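Side-chain contact in GH62 hydrolase (Scytalidium thermophilum, PDB 4PVA), which probably removes alpha-L-arabinofuranosyl side groups from arabinoxylan as a family 62 glycoside hydrolase: residues A61-S66 with N70-N75. Numbering follows the deposited sequence.
Sequences ASTAKS and NMVYFN. With PO4 (phosphate ion), chain D.
With CG2 of T63 anti to the carbonyl carbon (OG1 at chi1 61°) and CG1 of V72 likewise anti to its own (chi1 -72°), the two methyls meet 3.6 Å apart, CG2 on CG1, as the branched side chains cross at a slant on one face of the hairpin. On the same face, CB of A61 rests against CG2 of V72 and lies near the ring plane of F74, at its CE1 edge; I45 of the neighbouring strand packs against A61 and T63. The opposite face carries S62 beside selenomethionine M71, OG lying 3.9 Å from CG, while that hydroxyl is hydrogen-bonded to D47 and to the backbone of A102. The two strands, 56-65 and 68-76, form an antiparallel β-hairpin, the inner pair of one four-stranded blade of the five-bladed β-propeller that family 62 enzymes adopt. A61 and V72 form a hydrogen-bonded pair, V72 N reaching A61 O at 2.8 Å almost in line with the carbonyl; T63 N meets N70 O from above its carbonyl plane. N70 accepts M71 N at OD1 (2.8 Å), the donor above the plane of the amide, and its ND2 is held by the carbonyls of G96 and G98. Beyond the pairing, K65 extends NZ to O2 of a phosphate ion, probably from the crystallisation liquor (2.8 Å), and to the carbonyl of R40; an alanine here would probably leave that ion without this cationic donor and R40 O without its lysine partner.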
loop_
_atom_site.group_PDB
_atom_site.type_symbol
_atom_site.label_atom_id
_atom_site.label_comp_id
_atom_site.label_asym_id
_atom_site.label_seq_id
_atom_site.Cartn_x
_atom_site.Cartn_y
_atom_site.Cartn_z
ATOM N N ALA A 61 4.317 -9.036 1.585
ATOM C CA ALA A 61 3.327 -8.851 2.625
ATOM C C ALA A 61 3.991 -8.852 3.988
ATOM O O ALA A 61 5.160 -9.261 4.113
ATOM C CB ALA A 61 2.258 -9.946 2.559
ATOM N N SER A 62 3.279 -8.414 5.016
ATOM C CA SER A 62 3.794 -8.479 6.364
ATOM C C SER A 62 3.236 -9.647 7.091
ATOM O O SER A 62 2.099 -10.058 6.902
ATOM C CB SER A 62 3.493 -7.241 7.147
ATOM O OG SER A 62 4.111 -6.115 6.493
ATOM N N THR A 63 4.064 -10.210 7.945
ATOM C CA THR A 63 3.652 -11.191 8.938
ATOM C C THR A 63 3.379 -10.458 10.229
ATOM O O THR A 63 4.150 -9.578 10.627
ATOM C CB THR A 63 4.722 -12.286 9.139
ATOM O OG1 THR A 63 5.942 -11.672 9.596
ATOM C CG2 THR A 63 4.976 -13.011 7.871
ATOM N N ALA A 64 2.284 -10.816 10.906
ATOM C CA ALA A 64 1.925 -10.196 12.158
ATOM C C ALA A 64 1.625 -11.245 13.198
ATOM O O ALA A 64 0.910 -12.203 12.906
ATOM C CB ALA A 64 0.712 -9.318 11.952
ATOM N N LYS A 65 2.132 -11.016 14.397
ATOM C CA LYS A 65 1.779 -11.814 15.575
ATOM C C LYS A 65 1.990 -10.874 16.753
ATOM O O LYS A 65 2.553 -9.812 16.612
ATOM C CB LYS A 65 2.604 -13.113 15.661
ATOM C CG LYS A 65 4.085 -12.895 15.432
ATOM C CD LYS A 65 4.863 -14.208 15.569
ATOM C CE LYS A 65 6.305 -14.032 15.137
ATOM N NZ LYS A 65 7.139 -15.246 15.340
ATOM N N SER A 66 1.587 -11.306 17.939
ATOM C CA SER A 66 1.810 -10.475 19.112
ATOM C C SER A 66 3.288 -10.130 19.322
ATOM O O SER A 66 3.600 -9.058 19.778
ATOM C CB SER A 66 1.170 -11.105 20.350
ATOM O OG SER A 66 -0.252 -11.019 20.213
ATOM N N ASN A 70 7.327 -8.691 10.606
ATOM C CA ASN A 70 8.375 -8.747 9.606
ATOM C C ASN A 70 7.692 -9.012 8.243
ATOM O O ASN A 70 6.481 -8.744 8.138
ATOM C CB ASN A 70 9.449 -9.744 10.013
ATOM C CG ASN A 70 10.781 -9.472 9.343
ATOM O OD1 ASN A 70 10.988 -9.885 8.205
ATOM N ND2 ASN A 70 11.728 -8.930 10.085
HETATM N N MSE A 71 8.408 -9.405 7.199
HETATM C CA MSE A 71 7.837 -9.443 5.847
HETATM C C MSE A 71 8.207 -10.711 5.119
HETATM O O MSE A 71 9.226 -11.372 5.436
HETATM C CB MSE A 71 8.242 -8.185 5.038
HETATM C CG MSE A 71 7.811 -6.896 5.753
HETATM SE SE MSE A 71 8.235 -5.292 4.758
HETATM C CE MSE A 71 10.180 -5.555 4.656
ATOM N N VAL A 72 7.384 -11.017 4.139
ATOM C CA VAL A 72 7.555 -12.197 3.293
ATOM C C VAL A 72 7.448 -11.813 1.840
ATOM O O VAL A 72 6.739 -10.852 1.501
ATOM C CB VAL A 72 6.515 -13.309 3.548
ATOM C CG1 VAL A 72 6.786 -13.998 4.861
ATOM C CG2 VAL A 72 5.065 -12.830 3.442
ATOM N N TYR A 73 8.127 -12.563 0.987
ATOM C CA TYR A 73 7.951 -12.522 -0.438
ATOM C C TYR A 73 7.432 -13.888 -0.913
ATOM O O TYR A 73 7.912 -14.928 -0.445
ATOM C CB TYR A 73 9.278 -12.198 -1.128
ATOM C CG TYR A 73 9.278 -12.502 -2.599
ATOM C CD1 TYR A 73 8.684 -11.640 -3.507
ATOM C CD2 TYR A 73 9.837 -13.682 -3.074
ATOM C CE1 TYR A 73 8.660 -11.916 -4.858
ATOM C CE2 TYR A 73 9.808 -13.988 -4.424
ATOM C CZ TYR A 73 9.229 -13.119 -5.318
ATOM O OH TYR A 73 9.213 -13.457 -6.664
ATOM N N PHE A 74 6.539 -13.881 -1.886
ATOM C CA PHE A 74 6.149 -15.098 -2.565
ATOM C C PHE A 74 5.652 -14.770 -3.971
ATOM O O PHE A 74 5.291 -13.634 -4.271
ATOM C CB PHE A 74 5.114 -15.878 -1.751
ATOM C CG PHE A 74 3.855 -15.125 -1.425
ATOM C CD1 PHE A 74 3.816 -14.198 -0.384
ATOM C CD2 PHE A 74 2.695 -15.357 -2.136
ATOM C CE1 PHE A 74 2.638 -13.542 -0.077
ATOM C CE2 PHE A 74 1.515 -14.678 -1.831
ATOM C CZ PHE A 74 1.497 -13.773 -0.796
ATOM N N ASN A 75 5.596 -15.797 -4.829
ATOM C CA ASN A 75 5.079 -15.632 -6.157
ATOM C C ASN A 75 4.187 -16.807 -6.523
ATOM O O ASN A 75 4.218 -17.849 -5.860
ATOM C CB ASN A 75 6.192 -15.387 -7.188
ATOM C CG ASN A 75 7.166 -16.553 -7.295
ATOM O OD1 ASN A 75 6.775 -17.685 -7.608
ATOM N ND2 ASN A 75 8.418 -16.289 -7.062
HETATM P P PO4 D . 9.632 -14.115 12.793
HETATM O O1 PO4 D . 9.668 -12.594 12.834
HETATM O O2 PO4 D . 9.664 -14.782 14.165
HETATM O O3 PO4 D . 8.355 -14.497 12.161
HETATM O O4 PO4 D . 10.815 -14.603 11.993
#